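Local coordinates for protein particle-associated lyase (PDB 4Y9V) that probably cleaves the capsular polysaccharide of Acinetobacter baumannii as the trimeric tailspike lyase of phage AP22, and is seen here holding a capsular saccharide, at residues 144-149 with 175-180; 137-142 with 182-187; 542-547 with 598-603; 522-527 with 548-553; 345-350 with 362-367. One frame throughout, in Å; residues are numbered along the deposited sequence. Where two conformers were deposited one is given.

Contact 1: residues 144-149 with 175-180; sequences SQIQKG and VEVASV
Gly149 N donates to Val177 O over 2.9 Å, in a nearly straight bond (169° at the hydrogen). It is the one direct hydrogen bond between the loop 144-149 and the strand 175-180 of the Ig-like domain, and it lies just before a classic beta bulge in which Ala178 and Ser179 both face Lys186 of the next strand. Gly149 has a positive phi of 92°, where a CB would press against the carbonyl oxygen of Lys148. Its own O is taken by Arg235, while the CG of Glu176 lies beside that same O. The carboxylate of Glu176 goes further, to Asn296 of the second subunit.

Earlier in the loop, at Ile146, the contact is apolar. Ile146 CG2, anti to its backbone N, touches two valine methyls, Val177 CG2 and Val180 CG2, each 3.8 Å away, and both valine side chains cross the isoleucine at about a right angle. Val177 also sets its CB against the carbonyl of the loop, 3.6 Å from Gln147 O.

Lys148, in the conformer described, runs over the bulge itself, its chain bent at chi3 (-65°) and its CG and CE each 3.4 Å from Ala178 O. A water donates to Ala178 O at 2.8 Å.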
# COMPACT_ATOMS: atom_id res chain seq x y z
N SER A 144 -4.64 -40.58 -14.61
CA SER A 144 -4.42 -41.67 -13.69
C SER A 144 -3.34 -41.42 -12.65
O SER A 144 -3.30 -42.10 -11.62
CB SER A 144 -4.09 -42.93 -14.47
OG SER A 144 -2.87 -42.89 -15.15
N GLN A 145 -2.45 -40.45 -12.89
CA GLN A 145 -1.38 -40.13 -11.96
C GLN A 145 -1.64 -38.82 -11.23
O GLN A 145 -0.72 -38.29 -10.59
CB GLN A 145 -0.04 -40.14 -12.66
CG GLN A 145 0.21 -41.41 -13.53
CD GLN A 145 0.16 -42.69 -12.78
OE1 GLN A 145 0.85 -42.78 -11.72
NE2 GLN A 145 -0.60 -43.66 -13.27
N ILE A 146 -2.84 -38.31 -11.25
CA ILE A 146 -3.21 -37.01 -10.66
C ILE A 146 -4.11 -37.21 -9.47
O ILE A 146 -5.10 -37.92 -9.53
CB ILE A 146 -3.87 -36.08 -11.70
CG1 ILE A 146 -3.00 -35.92 -12.91
CG2 ILE A 146 -4.17 -34.72 -11.04
CD1 ILE A 146 -3.63 -35.09 -14.03
N GLN A 147 -3.77 -36.51 -8.39
CA GLN A 147 -4.71 -36.48 -7.28
C GLN A 147 -4.77 -35.08 -6.69
O GLN A 147 -3.93 -34.21 -6.89
CB GLN A 147 -4.40 -37.50 -6.20
CG GLN A 147 -3.11 -37.15 -5.51
CD GLN A 147 -2.72 -38.20 -4.45
OE1 GLN A 147 -2.95 -38.09 -3.25
NE2 GLN A 147 -2.08 -39.27 -4.90
N LYS A 148 -5.86 -34.90 -5.98
CA LYS A 148 -6.06 -33.68 -5.23
C LYS A 148 -4.85 -33.23 -4.47
O LYS A 148 -4.20 -34.02 -3.79
CB LYS A 148 -7.31 -34.09 -4.39
CG LYS A 148 -7.74 -32.87 -3.66
CD LYS A 148 -8.82 -33.26 -2.61
CE LYS A 148 -10.04 -33.74 -3.30
NZ LYS A 148 -11.20 -33.73 -2.34
N GLY A 149 -4.44 -31.96 -4.53
CA GLY A 149 -3.29 -31.39 -3.88
C GLY A 149 -2.02 -31.40 -4.70
O GLY A 149 -1.04 -30.76 -4.29
N VAL A 175 -0.30 -24.94 -11.14
CA VAL A 175 -1.61 -25.08 -10.55
C VAL A 175 -1.56 -26.14 -9.44
O VAL A 175 -0.72 -27.04 -9.47
CB VAL A 175 -2.72 -25.42 -11.57
CG1 VAL A 175 -2.78 -24.35 -12.67
CG2 VAL A 175 -2.53 -26.81 -12.16
N GLU A 176 -2.49 -26.01 -8.51
CA GLU A 176 -2.77 -27.05 -7.52
C GLU A 176 -4.14 -27.66 -7.79
O GLU A 176 -5.12 -26.96 -8.00
CB GLU A 176 -2.70 -26.51 -6.09
CG GLU A 176 -2.98 -27.61 -5.07
CD GLU A 176 -2.76 -27.16 -3.65
OE1 GLU A 176 -1.58 -27.09 -3.29
OE2 GLU A 176 -3.72 -26.89 -2.96
N VAL A 177 -4.18 -28.99 -7.80
CA VAL A 177 -5.39 -29.72 -8.13
C VAL A 177 -6.40 -29.65 -6.98
O VAL A 177 -6.08 -29.99 -5.83
CB VAL A 177 -5.05 -31.17 -8.46
CG1 VAL A 177 -6.32 -31.98 -8.73
CG2 VAL A 177 -4.12 -31.23 -9.65
N ALA A 178 -7.63 -29.26 -7.31
CA ALA A 178 -8.76 -29.26 -6.40
C ALA A 178 -9.55 -30.57 -6.45
O ALA A 178 -10.04 -31.05 -5.43
CB ALA A 178 -9.66 -28.09 -6.68
N SER A 179 -9.75 -31.16 -7.64
CA SER A 179 -10.47 -32.41 -7.76
C SER A 179 -10.16 -33.00 -9.13
O SER A 179 -9.78 -32.30 -10.06
CB SER A 179 -11.95 -32.26 -7.55
OG SER A 179 -12.52 -31.47 -8.59
N VAL A 180 -10.37 -34.33 -9.21
CA VAL A 180 -10.25 -35.07 -10.46
C VAL A 180 -11.54 -35.87 -10.66
O VAL A 180 -11.94 -36.58 -9.73
CB VAL A 180 -9.06 -36.01 -10.44
CG1 VAL A 180 -8.90 -36.76 -11.76
CG2 VAL A 180 -7.78 -35.27 -10.14
O HOH W 1 -10.73 -30.64 -2.78

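Contact 2: residues 137-142 with 182-187; sequences SFDVAD and GNTVKF
Phe138 and Val185 form the antiparallel hydrogen-bonded pair at the middle of this ladder between strands 137-139 and 184-187 of the Ig-like domain. Phe138 N gives to Val185 O at 2.9 Å and Val185 N returns to Phe138 O at 2.8 Å. Two residues on, the pairing continues past the strand end as Val140 N donates to Asn183 O.

The apolar contacts gather on the Phe138 side. Its CG sits between the backbone N and carbonyl carbon (chi1 55°), and the ring lies alongside Val185, whose CB stands over one face, off toward the rim. Phe187 meets the edge of that ring, CD1 3.6 Å from Phe138 CE1, ring planes 45° apart.

The polar contacts lie on the opposite face. Thr184 OG1 donates to Asp139 OD1 at 2.7 Å, approaching from above the carboxylate plane. Beyond the strands, one water joins Ala141 O to Asn183 ND2, and another joins Asp142 OD1 to Asn183 OD1, which also accepts from Ala143 N; Asp142 OD1 is also hydrogen-bonded to Ser144 OG.

The chemistry thus splits the antiparallel ladder into a buried apolar side and a polar one, where Lys186 forms a salt bridge with Glu328 of the second subunit.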
# COMPACT_ATOMS: atom_id res chain seq x y z
N SER A 137 -10.68 -25.32 -14.75
CA SER A 137 -10.55 -26.75 -14.98
C SER A 137 -10.03 -26.95 -16.39
O SER A 137 -10.10 -26.08 -17.25
CB SER A 137 -11.87 -27.51 -14.82
OG SER A 137 -12.81 -26.99 -15.79
N PHE A 138 -9.53 -28.18 -16.62
CA PHE A 138 -9.10 -28.58 -17.95
C PHE A 138 -9.16 -30.12 -17.98
O PHE A 138 -8.96 -30.79 -16.96
CB PHE A 138 -7.71 -28.07 -18.32
CG PHE A 138 -6.61 -28.43 -17.36
CD1 PHE A 138 -6.31 -27.61 -16.29
CD2 PHE A 138 -5.83 -29.58 -17.53
CE1 PHE A 138 -5.29 -27.88 -15.43
CE2 PHE A 138 -4.81 -29.87 -16.63
CZ PHE A 138 -4.53 -29.04 -15.56
N ASP A 139 -9.35 -30.64 -19.18
CA ASP A 139 -9.26 -32.07 -19.39
C ASP A 139 -7.81 -32.40 -19.79
O ASP A 139 -7.11 -31.60 -20.39
CB ASP A 139 -10.19 -32.51 -20.53
CG ASP A 139 -11.64 -32.33 -20.20
OD1 ASP A 139 -12.02 -32.16 -18.99
OD2 ASP A 139 -12.46 -32.28 -21.17
N VAL A 140 -7.43 -33.64 -19.46
CA VAL A 140 -6.13 -34.19 -19.83
C VAL A 140 -6.36 -35.48 -20.61
O VAL A 140 -7.40 -36.10 -20.55
CB VAL A 140 -5.22 -34.43 -18.62
CG1 VAL A 140 -4.87 -33.09 -17.95
CG2 VAL A 140 -5.87 -35.38 -17.63
N ALA A 141 -5.29 -35.92 -21.28
CA ALA A 141 -5.33 -37.21 -21.96
C ALA A 141 -5.30 -38.37 -20.94
O ALA A 141 -5.81 -39.45 -21.28
CB ALA A 141 -4.21 -37.32 -22.95
N ASP A 142 -4.71 -38.19 -19.77
CA ASP A 142 -4.55 -39.27 -18.79
C ASP A 142 -4.45 -38.62 -17.41
O ASP A 142 -3.48 -37.95 -17.14
CB ASP A 142 -3.31 -40.10 -19.07
CG ASP A 142 -3.05 -41.19 -18.05
OD1 ASP A 142 -3.96 -41.51 -17.26
OD2 ASP A 142 -1.92 -41.76 -18.11
N GLY A 182 -12.85 -38.38 -13.70
CA GLY A 182 -12.46 -38.93 -14.98
C GLY A 182 -11.17 -38.25 -15.44
O GLY A 182 -10.20 -38.20 -14.68
N ASN A 183 -11.16 -37.69 -16.62
CA ASN A 183 -10.01 -36.96 -17.14
C ASN A 183 -10.16 -35.45 -16.98
O ASN A 183 -9.36 -34.71 -17.57
CB ASN A 183 -9.77 -37.31 -18.62
CG ASN A 183 -9.01 -38.68 -18.73
OD1 ASN A 183 -8.22 -39.15 -17.84
ND2 ASN A 183 -9.10 -39.29 -19.86
N THR A 184 -11.06 -34.99 -16.14
CA THR A 184 -11.24 -33.57 -15.88
C THR A 184 -10.56 -33.18 -14.57
O THR A 184 -10.88 -33.72 -13.49
CB THR A 184 -12.73 -33.21 -15.82
OG1 THR A 184 -13.33 -33.52 -17.10
CG2 THR A 184 -12.91 -31.71 -15.56
N VAL A 185 -9.64 -32.24 -14.67
CA VAL A 185 -8.87 -31.72 -13.55
C VAL A 185 -9.40 -30.34 -13.19
O VAL A 185 -9.30 -29.42 -14.02
CB VAL A 185 -7.39 -31.64 -13.92
CG1 VAL A 185 -6.57 -31.08 -12.76
CG2 VAL A 185 -6.88 -33.02 -14.34
N LYS A 186 -10.00 -30.19 -12.01
CA LYS A 186 -10.37 -28.86 -11.52
C LYS A 186 -9.22 -28.36 -10.68
O LYS A 186 -8.68 -29.15 -9.86
CB LYS A 186 -11.67 -28.94 -10.71
CG LYS A 186 -12.24 -27.59 -10.34
CD LYS A 186 -13.60 -27.68 -9.68
CE LYS A 186 -14.24 -26.31 -9.47
NZ LYS A 186 -15.56 -26.38 -8.84
N PHE A 187 -8.81 -27.12 -10.87
CA PHE A 187 -7.67 -26.56 -10.13
C PHE A 187 -8.13 -25.31 -9.39
O PHE A 187 -9.13 -24.69 -9.72
CB PHE A 187 -6.46 -26.30 -11.05
CG PHE A 187 -6.69 -25.26 -12.13
CD1 PHE A 187 -7.19 -25.59 -13.37
CD2 PHE A 187 -6.39 -23.92 -11.88
CE1 PHE A 187 -7.37 -24.63 -14.35
CE2 PHE A 187 -6.56 -22.97 -12.83
CZ PHE A 187 -7.06 -23.32 -14.07
O HOH W 2 -7.38 -41.62 -20.18
O HOH W 3 -6.96 -41.59 -16.96

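Contact 3: residues 542-547 with 598-603; sequences NVINLK and VRPAIL. Unlike the reference sequence in segment 598-603: Ile602 (reference Val). With SO4 (sulfate ion), chain L.
The guanidinium of Arg599 lies beside the backbone of Asn542 and Val543, meeting Asn542 C and Val543 N obliquely, with its NE 3.9 Å from Val543 N. At its edge, near the plane, is a sulfate ion, probably from the crystallisation liquor: Arg599 NH2 donates to its O4 at 3.1 Å, and Arg540 binds the same ion. The chain is extended, with CG anti to the backbone N (chi1 -167°). NE bonds Ala541 O, while NH1 reaches Ser568 of the second subunit.

Next to it, Ile544 and Val598 form an antiparallel hydrogen-bonded pair: Ile544 N to Val598 O at 2.9 Å, almost straight at 170°, and Val598 N to Ile544 O at 3.1 Å. Ile544 CD1 packs on Pro600 CD at 3.7 Å, the two side chains crossing at about a right angle, and Ile544 CB meets Val598 CG2 at 4.0 Å.

Trp618 and Val556 continue this apolar side, as expected where one sheet of an Ig-like beta-sandwich faces the other.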
# COMPACT_ATOMS: atom_id res chain seq x y z
N ASN A 542 -6.18 40.75 -24.63
CA ASN A 542 -5.02 40.30 -25.33
C ASN A 542 -5.03 38.77 -25.36
O ASN A 542 -5.55 38.11 -24.45
CB ASN A 542 -3.72 40.77 -24.69
CG ASN A 542 -3.49 42.26 -24.71
OD1 ASN A 542 -4.20 43.06 -25.34
ND2 ASN A 542 -2.51 42.62 -23.99
N VAL A 543 -4.41 38.19 -26.38
CA VAL A 543 -4.32 36.73 -26.45
C VAL A 543 -3.65 36.20 -25.20
O VAL A 543 -2.69 36.77 -24.65
CB VAL A 543 -3.60 36.30 -27.74
CG1 VAL A 543 -2.12 36.66 -27.75
CG2 VAL A 543 -3.74 34.79 -27.96
N ILE A 544 -4.19 35.09 -24.72
CA ILE A 544 -3.72 34.39 -23.54
C ILE A 544 -2.97 33.15 -23.96
O ILE A 544 -3.51 32.29 -24.67
CB ILE A 544 -4.90 34.05 -22.64
CG1 ILE A 544 -5.68 35.31 -22.25
CG2 ILE A 544 -4.46 33.27 -21.43
CD1 ILE A 544 -6.89 35.02 -21.45
N ASN A 545 -1.70 33.06 -23.56
CA ASN A 545 -0.87 31.91 -23.80
C ASN A 545 -0.99 30.94 -22.64
O ASN A 545 -0.72 31.27 -21.49
CB ASN A 545 0.59 32.36 -23.90
CG ASN A 545 0.76 33.18 -25.17
OD1 ASN A 545 0.60 32.67 -26.30
ND2 ASN A 545 1.01 34.45 -25.02
N LEU A 546 -1.46 29.73 -22.94
CA LEU A 546 -1.76 28.76 -21.92
C LEU A 546 -0.48 28.10 -21.39
O LEU A 546 0.40 27.70 -22.14
CB LEU A 546 -2.66 27.67 -22.50
CG LEU A 546 -4.01 28.17 -23.06
CD1 LEU A 546 -4.72 27.02 -23.73
CD2 LEU A 546 -4.82 28.88 -21.99
N LYS A 547 -0.42 27.92 -20.05
CA LYS A 547 0.73 27.24 -19.47
C LYS A 547 0.87 25.82 -19.95
O LYS A 547 2.00 25.34 -20.27
CB LYS A 547 0.61 27.27 -17.97
CG LYS A 547 1.71 26.43 -17.31
CD LYS A 547 1.73 26.64 -15.81
CE LYS A 547 2.73 25.78 -15.09
NZ LYS A 547 2.65 25.94 -13.63
N VAL A 598 -6.05 31.17 -26.09
CA VAL A 598 -7.45 31.58 -26.14
C VAL A 598 -7.49 33.10 -26.18
O VAL A 598 -6.47 33.76 -25.89
CB VAL A 598 -8.28 31.03 -24.98
CG1 VAL A 598 -8.26 29.49 -24.98
CG2 VAL A 598 -7.84 31.56 -23.63
N ARG A 599 -8.63 33.68 -26.48
CA ARG A 599 -8.74 35.14 -26.54
C ARG A 599 -10.15 35.58 -26.28
O ARG A 599 -10.94 35.88 -27.21
CB ARG A 599 -8.21 35.71 -27.87
CG ARG A 599 -8.03 37.22 -27.77
CD ARG A 599 -7.54 37.83 -29.10
NE ARG A 599 -7.24 39.23 -28.88
CZ ARG A 599 -6.80 40.05 -29.83
NH1 ARG A 599 -6.68 39.65 -31.07
NH2 ARG A 599 -6.49 41.28 -29.50
N PRO A 600 -10.56 35.66 -25.01
CA PRO A 600 -11.91 36.11 -24.68
C PRO A 600 -12.15 37.54 -25.19
O PRO A 600 -11.25 38.36 -25.20
CB PRO A 600 -11.88 36.09 -23.15
CG PRO A 600 -10.76 35.28 -22.76
CD PRO A 600 -9.76 35.34 -23.81
N ALA A 601 -13.41 37.78 -25.55
CA ALA A 601 -13.81 39.10 -26.03
C ALA A 601 -15.29 39.30 -25.78
O ALA A 601 -16.04 38.35 -25.56
CB ALA A 601 -13.50 39.23 -27.53
N ILE A 602 -15.71 40.57 -25.90
CA ILE A 602 -17.10 40.95 -26.00
C ILE A 602 -17.36 41.51 -27.39
O ILE A 602 -16.58 42.32 -27.90
CB ILE A 602 -17.40 42.12 -24.97
CG1 ILE A 602 -17.30 41.61 -23.57
CG2 ILE A 602 -18.75 42.75 -25.26
CD1 ILE A 602 -18.10 40.37 -23.52
N LEU A 603 -18.49 41.09 -27.96
CA LEU A 603 -19.06 41.72 -29.16
C LEU A 603 -20.23 42.60 -28.69
O LEU A 603 -21.14 42.11 -28.01
CB LEU A 603 -19.52 40.70 -30.17
CG LEU A 603 -18.42 39.78 -30.73
CD1 LEU A 603 -19.00 38.76 -31.66
CD2 LEU A 603 -17.34 40.55 -31.44
S SO4 L . -7.16 44.93 -30.05
O1 SO4 L . -7.23 46.27 -30.69
O2 SO4 L . -8.53 44.44 -29.76
O3 SO4 L . -6.41 45.06 -28.75
O4 SO4 L . -6.41 43.98 -30.96

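Contact 4: residues 522-527 with 548-553; sequences MLQQGV and YKYSKA
The backbones of strand 522-527 and loop 548-553 stay apart, the nearest CA atoms, those of Gln524 and Tyr548, being 7.9 Å from each other, so side chains make the connection. Gln524 does most of it. Its CG is anti to the carbonyl carbon (chi1 -66°), the chain is extended beyond, and the amide reaches the backbone of Tyr548 with both ends. OE1 accepts from Tyr548 N at 3.1 Å, the donor standing above the carbonyl plane, while NE2 gives to Tyr548 O at 2.8 Å. The other use of NE2 is Tyr550 OH, 3.1 Å away and in the plane of the amide.

That hydroxyl donates to Met522 O at 2.7 Å, in the carbonyl plane, and Ser620 is a further hydrogen-bond partner of it. The chain of polar groups thus ties the loop that leads into strand 555-561 of the C-terminal Ig-like domain to the long strand 518-531, which runs from the end of the beta-helix into that domain.

A Met-aromatic pair lies alongside, made by a CH-pi contact of the methyl: Met522, bent at chi3 (68°), holds CE over the centre of the Tyr548 ring, 3.5 Å from the centroid, with SD farther out. The edge of this ring faces the Gln524 amide, whose plane is turned 77° from it, and Tyr548 OH bonds the terminal carboxylate of Ile625 in the third subunit.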
# COMPACT_ATOMS: atom_id res chain seq x y z
N MET A 522 -6.22 18.16 -19.25
CA MET A 522 -6.50 18.94 -18.05
C MET A 522 -7.11 20.30 -18.37
O MET A 522 -6.61 21.05 -19.21
CB MET A 522 -5.20 19.14 -17.25
CG MET A 522 -5.45 19.78 -15.90
SD MET A 522 -4.03 19.72 -14.78
CE MET A 522 -2.89 20.82 -15.64
N LEU A 523 -8.17 20.61 -17.63
CA LEU A 523 -8.80 21.92 -17.75
C LEU A 523 -7.88 23.00 -17.20
O LEU A 523 -7.08 22.81 -16.31
CB LEU A 523 -10.20 21.97 -17.09
CG LEU A 523 -11.44 21.40 -17.87
CD1 LEU A 523 -12.18 22.29 -18.89
CD2 LEU A 523 -11.12 20.05 -18.55
N GLN A 524 -8.02 24.18 -17.80
CA GLN A 524 -7.38 25.42 -17.35
C GLN A 524 -8.48 26.50 -17.29
O GLN A 524 -9.53 26.36 -17.93
CB GLN A 524 -6.24 25.84 -18.24
CG GLN A 524 -5.07 24.84 -18.18
CD GLN A 524 -4.03 25.10 -19.22
OE1 GLN A 524 -3.05 25.85 -18.99
NE2 GLN A 524 -4.19 24.49 -20.38
N GLN A 525 -8.25 27.56 -16.54
CA GLN A 525 -9.24 28.64 -16.49
C GLN A 525 -8.56 29.85 -15.92
O GLN A 525 -7.53 29.78 -15.25
CB GLN A 525 -10.46 28.27 -15.63
CG GLN A 525 -10.08 27.83 -14.20
CD GLN A 525 -11.33 27.63 -13.40
OE1 GLN A 525 -11.67 28.50 -12.62
NE2 GLN A 525 -12.01 26.51 -13.52
N GLY A 526 -9.21 31.01 -16.15
CA GLY A 526 -8.67 32.26 -15.66
C GLY A 526 -9.63 33.40 -15.86
O GLY A 526 -10.76 33.26 -16.31
N VAL A 527 -9.11 34.58 -15.48
CA VAL A 527 -9.82 35.85 -15.53
C VAL A 527 -8.89 36.89 -16.18
O VAL A 527 -7.67 36.84 -15.96
CB VAL A 527 -10.28 36.32 -14.14
CG1 VAL A 527 -9.13 36.47 -13.15
CG2 VAL A 527 -11.12 37.61 -14.23
N TYR A 548 -0.23 25.09 -19.94
CA TYR A 548 -0.25 23.72 -20.42
C TYR A 548 -0.84 23.73 -21.82
O TYR A 548 -1.93 24.27 -22.05
CB TYR A 548 -1.07 22.80 -19.49
CG TYR A 548 -0.59 22.81 -18.05
CD1 TYR A 548 0.38 21.93 -17.59
CD2 TYR A 548 -1.14 23.69 -17.13
CE1 TYR A 548 0.79 21.94 -16.27
CE2 TYR A 548 -0.73 23.70 -15.81
CZ TYR A 548 0.25 22.83 -15.37
OH TYR A 548 0.68 22.81 -14.06
N LYS A 549 -0.13 23.15 -22.79
CA LYS A 549 -0.61 23.18 -24.16
C LYS A 549 -1.30 21.86 -24.50
O LYS A 549 -0.93 20.80 -24.05
CB LYS A 549 0.59 23.41 -25.08
CG LYS A 549 1.30 24.70 -24.75
CD LYS A 549 2.54 24.94 -25.57
CE LYS A 549 3.52 23.89 -25.12
NZ LYS A 549 4.90 24.27 -25.52
N TYR A 550 -2.34 22.01 -25.31
CA TYR A 550 -3.12 20.84 -25.74
C TYR A 550 -2.54 20.25 -27.04
O TYR A 550 -1.79 20.88 -27.76
CB TYR A 550 -4.59 21.29 -25.96
CG TYR A 550 -5.23 21.76 -24.67
CD1 TYR A 550 -5.71 20.84 -23.77
CD2 TYR A 550 -5.32 23.10 -24.34
CE1 TYR A 550 -6.28 21.22 -22.56
CE2 TYR A 550 -5.88 23.50 -23.14
CZ TYR A 550 -6.33 22.55 -22.25
OH TYR A 550 -6.86 23.01 -21.04
N SER A 551 -2.98 19.03 -27.35
CA SER A 551 -2.58 18.44 -28.62
C SER A 551 -3.28 19.07 -29.81
O SER A 551 -2.81 18.93 -30.94
CB SER A 551 -2.83 16.94 -28.65
OG SER A 551 -4.24 16.70 -28.53
N LYS A 552 -4.42 19.70 -29.57
CA LYS A 552 -5.28 20.24 -30.61
C LYS A 552 -6.06 21.39 -29.93
O LYS A 552 -6.08 21.53 -28.72
CB LYS A 552 -6.18 19.22 -31.22
CG LYS A 552 -7.11 18.64 -30.17
CD LYS A 552 -7.83 17.69 -31.08
CE LYS A 552 -8.78 16.94 -30.32
NZ LYS A 552 -9.35 15.83 -31.19
N ALA A 553 -6.72 22.23 -30.74
CA ALA A 553 -7.48 23.33 -30.17
C ALA A 553 -8.46 22.80 -29.13
O ALA A 553 -9.26 21.90 -29.45
CB ALA A 553 -8.20 24.07 -31.29

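Contact 5: residues 345-350 with 362-367; sequences YDHCTT and YSNCDI
Two successive rungs of the pectin lyase-like beta-helix meet in parallel register: Tyr345 pairs with Tyr362, Asp346 with Ser363, Thr349 with Asp366 and Thr350 with Ile367. Ser363 N donates to Tyr345 O and His347 N to Ser363 O, each at 2.9 Å; past the corner, Asp366 N bonds Cys348 O and Thr350 N bonds Asp366 O. The tyrosine rings point the same way, planes 10° apart, but slid until they barely overlap, Tyr345 CD2 lying 3.4 Å from Tyr362 CE2.

At the corner, His347 and Asn364 both take positive phi and stack, in matching positions on successive coils of the beta-helix. Asn364 CB stands over the centre of the imidazole, 3.3 Å from its centroid, and the amide is only 17° from parallel. Asp346 OD1 is gripped twice: Asn364 ND2 takes its syn lone pair at 2.9 Å, while Ser363 OG, set between backbone N and carbonyl carbon (chi1 53°), donates at 2.7 Å from above the carboxylate plane. Tyr319 OH bonds the other oxygen.

Cys348 N bonds Cys365 SG at a long 3.6 Å. In the Asp366 conformer described, a water links OD1 to Thr349 OG1, and OD1 forms a salt bridge with Arg342 of the third subunit.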
# COMPACT_ATOMS: atom_id res chain seq x y z
N TYR A 345 6.80 -4.03 -7.14
CA TYR A 345 7.71 -3.48 -6.13
C TYR A 345 6.98 -2.32 -5.44
O TYR A 345 6.55 -1.38 -6.13
CB TYR A 345 9.01 -2.98 -6.72
CG TYR A 345 9.95 -4.02 -7.28
CD1 TYR A 345 10.93 -4.61 -6.50
CD2 TYR A 345 9.87 -4.41 -8.62
CE1 TYR A 345 11.79 -5.56 -7.03
CE2 TYR A 345 10.73 -5.34 -9.16
CZ TYR A 345 11.71 -5.92 -8.36
OH TYR A 345 12.63 -6.83 -8.84
N ASP A 346 6.84 -2.40 -4.13
CA ASP A 346 6.10 -1.40 -3.33
C ASP A 346 6.98 -0.92 -2.21
O ASP A 346 7.60 -1.70 -1.49
CB ASP A 346 4.84 -2.05 -2.77
CG ASP A 346 3.90 -1.08 -2.06
OD1 ASP A 346 3.73 0.05 -2.51
OD2 ASP A 346 3.22 -1.50 -1.11
N HIS A 347 7.08 0.42 -2.03
CA HIS A 347 7.89 0.97 -0.92
C HIS A 347 9.33 0.48 -1.01
O HIS A 347 9.98 0.21 0.00
CB HIS A 347 7.23 0.70 0.45
CG HIS A 347 6.09 1.66 0.73
ND1 HIS A 347 4.75 1.49 0.67
CD2 HIS A 347 6.27 2.96 1.07
CE1 HIS A 347 4.14 2.66 1.02
NE2 HIS A 347 5.06 3.54 1.24
N CYS A 348 9.86 0.41 -2.23
CA CYS A 348 11.25 0.04 -2.49
C CYS A 348 12.03 1.24 -3.00
O CYS A 348 11.45 2.23 -3.46
CB CYS A 348 11.33 -1.10 -3.51
SG CYS A 348 10.61 -2.67 -2.97
N THR A 349 13.35 1.12 -2.95
CA THR A 349 14.25 2.09 -3.53
C THR A 349 15.10 1.36 -4.57
O THR A 349 15.59 0.25 -4.31
CB THR A 349 15.14 2.71 -2.45
OG1 THR A 349 14.28 3.46 -1.57
CG2 THR A 349 16.18 3.65 -3.03
N THR A 350 15.30 2.01 -5.72
CA THR A 350 16.11 1.43 -6.79
C THR A 350 16.73 2.56 -7.59
O THR A 350 16.15 3.64 -7.75
CB THR A 350 15.27 0.52 -7.70
OG1 THR A 350 16.09 0.00 -8.75
CG2 THR A 350 14.02 1.15 -8.24
N TYR A 362 5.20 -0.46 -10.09
CA TYR A 362 6.06 0.13 -9.06
C TYR A 362 5.19 1.14 -8.31
O TYR A 362 4.63 2.05 -8.96
CB TYR A 362 7.31 0.85 -9.61
CG TYR A 362 8.35 -0.09 -10.19
CD1 TYR A 362 8.23 -0.60 -11.47
CD2 TYR A 362 9.44 -0.46 -9.44
CE1 TYR A 362 9.19 -1.46 -11.99
CE2 TYR A 362 10.41 -1.32 -9.95
CZ TYR A 362 10.28 -1.84 -11.23
OH TYR A 362 11.25 -2.68 -11.67
N SER A 363 5.07 0.99 -7.01
CA SER A 363 4.24 1.90 -6.20
C SER A 363 5.03 2.36 -4.98
O SER A 363 5.75 1.58 -4.37
CB SER A 363 2.94 1.23 -5.78
OG SER A 363 3.16 -0.01 -5.12
N ASN A 364 4.85 3.64 -4.64
CA ASN A 364 5.44 4.17 -3.42
C ASN A 364 6.97 3.96 -3.39
O ASN A 364 7.53 3.84 -2.28
CB ASN A 364 4.79 3.56 -2.17
CG ASN A 364 3.30 3.81 -2.18
OD1 ASN A 364 2.86 4.94 -2.24
ND2 ASN A 364 2.55 2.70 -2.18
N CYS A 365 7.60 3.94 -4.53
CA CYS A 365 9.03 3.70 -4.62
C CYS A 365 9.81 5.00 -4.82
O CYS A 365 9.30 5.94 -5.41
CB CYS A 365 9.37 2.79 -5.81
SG CYS A 365 8.84 1.05 -5.62
N ASP A 366 11.06 4.96 -4.38
CA ASP A 366 12.06 5.98 -4.68
C ASP A 366 12.87 5.44 -5.85
O ASP A 366 13.54 4.41 -5.70
CB ASP A 366 13.00 6.22 -3.49
CG ASP A 366 12.40 7.05 -2.38
OD1 ASP A 366 13.08 7.19 -1.35
OD2 ASP A 366 11.29 7.57 -2.59
N ILE A 367 12.78 6.11 -7.00
CA ILE A 367 13.40 5.62 -8.22
C ILE A 367 14.37 6.69 -8.73
O ILE A 367 13.97 7.78 -9.12
CB ILE A 367 12.38 5.27 -9.32
CG1 ILE A 367 11.30 4.31 -8.78
CG2 ILE A 367 13.11 4.69 -10.53
CD1 ILE A 367 10.20 4.01 -9.74
O HOH W 4 10.05 4.25 -1.07
O HOH W 5 15.33 5.67 -0.50

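Overall arrangement
Contacts 1 and 2 lie 9 Å apart, centre to centre, in the Ig-like domain that projects from the side of the beta-helix. Strands 172-181 and 184-187 join them, with Ala178 N 2.8 Å from Lys186 O, a probable hydrogen bond. Contacts 3 and 4, 12 Å apart between centres, share the C-terminal Ig-like domain and touch where Lys547 meets Gln524. Contact 5 belongs to the beta-helix between, its centre about 38 Å from that of contact 1 and 43 Å from that of contact 3. Its Tyr345 side chain lies about 11 Å from a bound sugar, near but not touching. Arg166, Tyr168 and Tyr169 of that pocket come from the chain between the segments of contact 1.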